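Local coordinates for protein fuculose-1-phosphate aldolase (Thermus thermophilus, PDB 2FK5) that belongs to the class II aldolase and adducin family, has an AraD-like fold and assembles from several identical subunits, at residues A[74-77]-A[78-81]; A[93-96]-A[97-100]; A[173-176]-A[177-181]. One frame throughout, in Å; residues are numbered along the deposited sequence.

Contact 1. Residues A[74-77]-A[78-81]; sequences HREV and YRRT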
loop_
_atom_site.group_PDB
_atom_site.type_symbol
_atom_site.label_atom_id
_atom_site.label_comp_id
_atom_site.label_asym_id
_atom_site.label_seq_id
_atom_site.Cartn_x
_atom_site.Cartn_y
_atom_site.Cartn_z
ATOM N N HIS A 74 -13.367 -12.014 24.548
ATOM C CA HIS A 74 -12.109 -12.717 24.335
ATOM C C HIS A 74 -11.780 -13.530 25.587
ATOM O O HIS A 74 -11.430 -14.706 25.504
ATOM C CB HIS A 74 -10.985 -11.719 24.070
ATOM C CG HIS A 74 -11.053 -11.073 22.719
ATOM N ND1 HIS A 74 -10.083 -11.262 21.759
ATOM C CD2 HIS A 74 -11.959 -10.226 22.178
ATOM C CE1 HIS A 74 -10.388 -10.559 20.684
ATOM N NE2 HIS A 74 -11.524 -9.920 20.911
ATOM N N ARG A 75 -11.896 -12.890 26.739
ATOM C CA ARG A 75 -11.593 -13.567 27.996
ATOM C C ARG A 75 -12.413 -14.842 28.178
ATOM O O ARG A 75 -11.878 -15.896 28.536
ATOM C CB ARG A 75 -11.843 -12.627 29.177
ATOM C CG ARG A 75 -11.465 -13.251 30.522
ATOM C CD ARG A 75 -11.707 -12.288 31.655
ATOM N NE ARG A 75 -13.125 -11.984 31.800
ATOM C CZ ARG A 75 -13.621 -11.204 32.752
ATOM N NH1 ARG A 75 -12.806 -10.653 33.643
ATOM N NH2 ARG A 75 -14.927 -10.975 32.813
ATOM N N GLU A 76 -13.712 -14.754 27.912
ATOM C CA GLU A 76 -14.588 -15.908 28.070
ATOM C C GLU A 76 -14.208 -17.016 27.098
ATOM O O GLU A 76 -14.248 -18.192 27.443
ATOM C CB GLU A 76 -16.049 -15.489 27.867
ATOM C CG GLU A 76 -17.063 -16.425 28.511
ATOM C CD GLU A 76 -16.863 -16.557 30.014
ATOM O OE1 GLU A 76 -16.600 -15.527 30.671
ATOM O OE2 GLU A 76 -16.974 -17.686 30.537
ATOM N N VAL A 77 -13.835 -16.646 25.874
ATOM C CA VAL A 77 -13.427 -17.646 24.890
ATOM C C VAL A 77 -12.186 -18.386 25.380
ATOM O O VAL A 77 -12.080 -19.600 25.245
ATOM C CB VAL A 77 -13.089 -16.999 23.512
ATOM C CG1 VAL A 77 -12.494 -18.038 22.586
ATOM C CG2 VAL A 77 -14.337 -16.399 22.892
ATOM N N TYR A 78 -11.234 -17.653 25.941
ATOM C CA TYR A 78 -10.020 -18.292 26.426
ATOM C C TYR A 78 -10.310 -19.141 27.662
ATOM O O TYR A 78 -9.697 -20.186 27.857
ATOM C CB TYR A 78 -8.959 -17.244 26.734
ATOM C CG TYR A 78 -8.380 -16.622 25.485
ATOM C CD1 TYR A 78 -8.308 -15.241 25.345
ATOM C CD2 TYR A 78 -7.907 -17.420 24.445
ATOM C CE1 TYR A 78 -7.773 -14.660 24.186
ATOM C CE2 TYR A 78 -7.371 -16.852 23.281
ATOM C CZ TYR A 78 -7.312 -15.471 23.164
ATOM O OH TYR A 78 -6.803 -14.897 22.018
ATOM N N ARG A 79 -11.249 -18.688 28.483
ATOM C CA ARG A 79 -11.627 -19.433 29.684
ATOM C C ARG A 79 -12.259 -20.773 29.314
ATOM O O ARG A 79 -11.855 -21.817 29.813
ATOM C CB ARG A 79 -12.639 -18.645 30.516
ATOM C CG ARG A 79 -12.096 -17.478 31.321
ATOM C CD ARG A 79 -13.262 -16.703 31.935
ATOM N NE ARG A 79 -12.850 -15.709 32.922
ATOM C CZ ARG A 79 -13.690 -14.879 33.533
ATOM N NH1 ARG A 79 -14.987 -14.920 33.250
ATOM N NH2 ARG A 79 -13.242 -14.021 34.440
ATOM N N ARG A 80 -13.242 -20.732 28.420
ATOM C CA ARG A 80 -13.980 -21.925 28.018
ATOM C C ARG A 80 -13.466 -22.777 26.869
ATOM O O ARG A 80 -13.948 -23.890 26.679
ATOM C CB ARG A 80 -15.431 -21.536 27.724
ATOM C CG ARG A 80 -16.160 -20.994 28.930
ATOM C CD ARG A 80 -17.488 -20.361 28.557
ATOM N NE ARG A 80 -18.158 -19.825 29.735
ATOM C CZ ARG A 80 -19.034 -20.503 30.469
ATOM N NH1 ARG A 80 -19.355 -21.746 30.137
ATOM N NH2 ARG A 80 -19.573 -19.943 31.547
ATOM N N THR A 81 -12.501 -22.283 26.101
ATOM C CA THR A 81 -11.997 -23.062 24.974
ATOM C C THR A 81 -10.478 -23.154 24.993
ATOM O O THR A 81 -9.823 -22.560 25.842
ATOM C CB THR A 81 -12.398 -22.429 23.625
ATOM O OG1 THR A 81 -11.602 -21.260 23.407
ATOM C CG2 THR A 81 -13.872 -22.027 23.627
#
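The carboxylate of Glu76 forms salt bridges with two arginines on the last turn of helix 71-80, making a Glu76-Arg79-Arg80 network. Its OE2 accepts NE of Arg80 at 2.6 Å, on the anti side of the oxygen and in the plane of that guanidinium. OE1 takes NH1 of Arg79 at 3.1 Å on its syn side, in a more bent bond, with the carboxylate standing almost perpendicular (82°) to the guanidinium. A bend at chi2 of Glu76 (59°) turns the carboxylate toward the C-terminal end of the helix, where one acid serves partners three and four residues on. Arg79 also lies flat on Arg75, the guanidinium centres 3.8 Å apart and the planes only 10° from parallel, with Arg79 NH2 over the centre of the Arg75 group. Glu76 probably eases the repulsion between these like charges, helped by Leu59 O, which accepts Arg79 NH2. At the helix end Val77 O is gripped twice by Thr81, by N at 2.8 Å and by OG1 at 2.5 Å, from opposite faces of the carbonyl plane. Arg80 has a second acidic partner in Glu138; His74 NE2 bonds Asn28 OD1, while His74 ND1 and Tyr78 OH meet Ser30 OG. The turn thus lies between helix 130-142, met by Glu76, Arg80 and Thr81, and the sheet, where His74, Val77 and Tyr78 touch Leu86 of strand 85-89.

Contact 2. Residues A[93-96]-A[97-100]; sequences VAVA and LSFH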
loop_
_atom_site.group_PDB
_atom_site.type_symbol
_atom_site.label_atom_id
_atom_site.label_comp_id
_atom_site.label_asym_id
_atom_site.label_seq_id
_atom_site.Cartn_x
_atom_site.Cartn_y
_atom_site.Cartn_z
ATOM N N VAL A 93 -19.979 -8.643 3.673
ATOM C CA VAL A 93 -20.934 -9.540 3.042
ATOM C C VAL A 93 -21.417 -10.613 4.023
ATOM O O VAL A 93 -22.596 -10.934 4.048
ATOM C CB VAL A 93 -20.364 -10.220 1.785
ATOM C CG1 VAL A 93 -21.415 -11.164 1.202
ATOM C CG2 VAL A 93 -19.990 -9.157 0.736
ATOM N N ALA A 94 -20.510 -11.161 4.826
ATOM C CA ALA A 94 -20.896 -12.179 5.807
ATOM C C ALA A 94 -21.909 -11.600 6.793
ATOM O O ALA A 94 -22.864 -12.274 7.180
ATOM C CB ALA A 94 -19.652 -12.697 6.560
ATOM N N VAL A 95 -21.710 -10.347 7.195
ATOM C CA VAL A 95 -22.632 -9.720 8.131
ATOM C C VAL A 95 -23.987 -9.506 7.483
ATOM O O VAL A 95 -25.017 -9.705 8.122
ATOM C CB VAL A 95 -22.086 -8.381 8.673
ATOM C CG1 VAL A 95 -23.183 -7.623 9.406
ATOM C CG2 VAL A 95 -20.918 -8.652 9.641
ATOM N N ALA A 96 -23.995 -9.124 6.207
ATOM C CA ALA A 96 -25.258 -8.929 5.506
ATOM C C ALA A 96 -25.981 -10.269 5.441
ATOM O O ALA A 96 -27.189 -10.346 5.675
ATOM C CB ALA A 96 -25.011 -8.392 4.096
ATOM N N LEU A 97 -25.248 -11.334 5.135
ATOM C CA LEU A 97 -25.876 -12.652 5.063
ATOM C C LEU A 97 -26.327 -13.153 6.435
ATOM O O LEU A 97 -27.250 -13.960 6.536
ATOM C CB LEU A 97 -24.922 -13.683 4.449
ATOM C CG LEU A 97 -24.317 -13.372 3.078
ATOM C CD1 LEU A 97 -23.889 -14.674 2.415
ATOM C CD2 LEU A 97 -25.313 -12.633 2.213
ATOM N N SER A 98 -25.677 -12.675 7.492
ATOM C CA SER A 98 -26.030 -13.113 8.840
ATOM C C SER A 98 -27.485 -12.806 9.205
ATOM O O SER A 98 -28.068 -13.488 10.052
ATOM C CB SER A 98 -25.090 -12.483 9.872
ATOM O OG SER A 98 -25.448 -11.139 10.170
ATOM N N PHE A 99 -28.078 -11.786 8.590
ATOM C CA PHE A 99 -29.476 -11.467 8.896
ATOM C C PHE A 99 -30.401 -12.484 8.251
ATOM O O PHE A 99 -31.531 -12.667 8.697
ATOM C CB PHE A 99 -29.883 -10.078 8.375
ATOM C CG PHE A 99 -29.105 -8.944 8.968
ATOM C CD1 PHE A 99 -27.983 -8.447 8.319
ATOM C CD2 PHE A 99 -29.487 -8.375 10.180
ATOM C CE1 PHE A 99 -27.249 -7.399 8.867
ATOM C CE2 PHE A 99 -28.759 -7.326 10.737
ATOM C CZ PHE A 99 -27.638 -6.838 10.078
ATOM N N HIS A 100 -29.904 -13.149 7.210
ATOM C CA HIS A 100 -30.689 -14.111 6.440
ATOM C C HIS A 100 -30.427 -15.589 6.674
ATOM O O HIS A 100 -31.147 -16.427 6.136
ATOM C CB HIS A 100 -30.503 -13.838 4.946
ATOM C CG HIS A 100 -31.062 -12.525 4.497
ATOM N ND1 HIS A 100 -30.340 -11.630 3.735
ATOM C CD2 HIS A 100 -32.278 -11.961 4.687
ATOM C CE1 HIS A 100 -31.088 -10.572 3.474
ATOM N NE2 HIS A 100 -32.269 -10.748 4.040
#
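Val95 O is gripped twice by Ser98: OG donates to it at a short 2.5 Å, and the backbone N adds a weak bond at 3.1 Å. The hydroxyl reaches back because chi1 (79°) sets OG between the backbone N and the carbonyl carbon. Ser98 N bonds Ala94 O as well, at 2.9 Å. The ring of Phe99 comes up against the same Val95 carbonyl, its CD1 lying 3.2 Å from Val95 O, while CE1 meets CG1 of Val95 at 4.1 Å, the two side chains running at a slant to each other. Ala96 O lies near the plane of the ring, at its edge. These residues belong to the short helix 92-98 of the AraD-like fold, which follows strand 85-89 of the sheet and rests on the long helix 162-191 through Val93 and Ala94. Further back, Val93 and Leu97, one turn apart, run alongside each other in the same direction, with CG1 of Val93 and CG of Leu97 4.1 Å apart. Gly150 N is a further partner of Ser98 OG, and Arg149 NE bonds Ser98 O. A second subunit closes over this surface: its Tyr185 packs on Val93 and Ala96, its Trp189 on Leu97, and its His186 stacks on the ring of His100.

Contact 3. Residues A[173-176]-A[177-181]; sequences MTTL and EESAQ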
loop_
_atom_site.group_PDB
_atom_site.type_symbol
_atom_site.label_atom_id
_atom_site.label_comp_id
_atom_site.label_asym_id
_atom_site.label_seq_id
_atom_site.Cartn_x
_atom_site.Cartn_y
_atom_site.Cartn_z
ATOM N N MET A 173 -10.621 -15.758 9.113
ATOM C CA MET A 173 -11.501 -14.605 8.957
ATOM C C MET A 173 -11.590 -14.216 7.481
ATOM O O MET A 173 -12.680 -13.931 6.980
ATOM C CB MET A 173 -10.997 -13.430 9.790
ATOM C CG MET A 173 -11.920 -12.205 9.781
ATOM S SD MET A 173 -13.590 -12.554 10.411
ATOM C CE MET A 173 -13.239 -12.822 12.151
ATOM N N THR A 174 -10.455 -14.217 6.779
ATOM C CA THR A 174 -10.470 -13.858 5.361
ATOM C C THR A 174 -11.192 -14.927 4.563
ATOM O O THR A 174 -11.904 -14.613 3.608
ATOM C CB THR A 174 -9.039 -13.639 4.773
ATOM O OG1 THR A 174 -8.263 -14.834 4.886
ATOM C CG2 THR A 174 -8.333 -12.519 5.510
ATOM N N THR A 175 -11.018 -16.188 4.957
ATOM C CA THR A 175 -11.689 -17.300 4.285
ATOM C C THR A 175 -13.202 -17.145 4.453
ATOM O O THR A 175 -13.968 -17.418 3.525
ATOM C CB THR A 175 -11.247 -18.653 4.876
ATOM O OG1 THR A 175 -9.880 -18.896 4.525
ATOM C CG2 THR A 175 -12.115 -19.787 4.347
ATOM N N LEU A 176 -13.624 -16.708 5.640
ATOM C CA LEU A 176 -15.041 -16.493 5.911
ATOM C C LEU A 176 -15.663 -15.436 4.995
ATOM O O LEU A 176 -16.724 -15.669 4.420
ATOM C CB LEU A 176 -15.264 -16.078 7.369
ATOM C CG LEU A 176 -16.677 -15.570 7.707
ATOM C CD1 LEU A 176 -17.732 -16.525 7.176
ATOM C CD2 LEU A 176 -16.815 -15.418 9.210
ATOM N N GLU A 177 -15.027 -14.274 4.852
ATOM C CA GLU A 177 -15.617 -13.246 3.988
ATOM C C GLU A 177 -15.563 -13.665 2.522
ATOM O O GLU A 177 -16.487 -13.384 1.769
ATOM C CB GLU A 177 -14.942 -11.882 4.191
ATOM C CG GLU A 177 -15.440 -10.766 3.233
ATOM C CD GLU A 177 -16.897 -10.308 3.467
ATOM O OE1 GLU A 177 -17.309 -9.297 2.857
ATOM O OE2 GLU A 177 -17.638 -10.943 4.243
ATOM N N GLU A 178 -14.495 -14.352 2.117
ATOM C CA GLU A 178 -14.395 -14.830 0.736
ATOM C C GLU A 178 -15.521 -15.843 0.458
ATOM O O GLU A 178 -16.149 -15.808 -0.598
ATOM C CB GLU A 178 -13.029 -15.481 0.492
ATOM C CG GLU A 178 -11.868 -14.546 0.798
ATOM C CD GLU A 178 -10.513 -15.205 0.638
ATOM O OE1 GLU A 178 -10.387 -16.403 0.972
ATOM O OE2 GLU A 178 -9.571 -14.518 0.193
ATOM N N SER A 179 -15.779 -16.734 1.412
ATOM C CA SER A 179 -16.849 -17.713 1.258
ATOM C C SER A 179 -18.215 -17.017 1.200
ATOM O O SER A 179 -19.088 -17.424 0.434
ATOM C CB SER A 179 -16.817 -18.733 2.409
ATOM O OG SER A 179 -15.754 -19.674 2.233
ATOM N N ALA A 180 -18.397 -15.972 2.004
ATOM C CA ALA A 180 -19.659 -15.218 2.016
ATOM C C ALA A 180 -19.866 -14.512 0.670
ATOM O O ALA A 180 -20.968 -14.515 0.116
ATOM C CB ALA A 180 -19.644 -14.195 3.145
ATOM N N GLN A 181 -18.806 -13.900 0.154
ATOM C CA GLN A 181 -18.884 -13.224 -1.141
ATOM C C GLN A 181 -19.199 -14.237 -2.237
ATOM O O GLN A 181 -20.031 -13.981 -3.093
ATOM C CB GLN A 181 -17.566 -12.498 -1.445
ATOM C CG GLN A 181 -17.286 -11.378 -0.434
ATOM C CD GLN A 181 -16.062 -10.555 -0.772
ATOM O OE1 GLN A 181 -15.209 -10.984 -1.537
ATOM N NE2 GLN A 181 -15.967 -9.365 -0.186
HETATM O O HOH W 1 -10.018 -19.123 1.392
#
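Met173 and Glu177 open a regular run of alpha-helical turns in the middle of helix 162-191. Glu177 N bonds Met173 O at 3.2 Å, Ser179 N bonds Thr175 O at 2.9 Å and Ala180 N bonds Leu176 O at 3.0 Å, all fairly straight. Across one flank, Thr175 and Glu178 are joined by a water that donates to Thr175 OG1 at 3.1 Å and to Glu178 OE1 at 2.8 Å. Glu178 carries its carboxylate to the subunit boundary, where OE2 meets Arg92 NH2 and Ser23 OG of a third subunit. With CG of Glu177 swung opposite the backbone N (chi1 176°) and the chain bent at chi2, OE1 reaches Val93 N and OE2 Ala94 N, at the start of helix 92-98, while Gln181 NE2 adds a weak bond to Glu177 OE1 at 3.3 Å. Thr175 OG1 is also bonded to Gly171 O, one turn earlier, and Ser179 OG to Asp108, while on the inward flank Met173 packs on strands 85-89 and 152-157 and Leu176 on Ala153. One helix thus lines the sheet with apolar side chains and offers polar ones to a neighbouring subunit, an alpha/beta layering that belongs to the AraD-like fold.

How the contacts relate
Along the chain contact 1 comes first, on helix 71-80, then contact 2 on helix 92-98, with strand 85-89 between them, and contact 3 last on helix 162-191. Contact 1 stands apart, its centre about 25 Å from that of contact 2 and about 24 Å from that of contact 3, on the opposite side of the chain's centre from the latter. Contacts 2 and 3 have centres about 11 Å apart and touch: Glu177 OE1 and OE2 probably accept Val93 N and Ala94 N, and Ala180 packs on both residues. The pair forms a subunit-facing region, each meeting a different neighbour, whereas contact 1 meets no other chain.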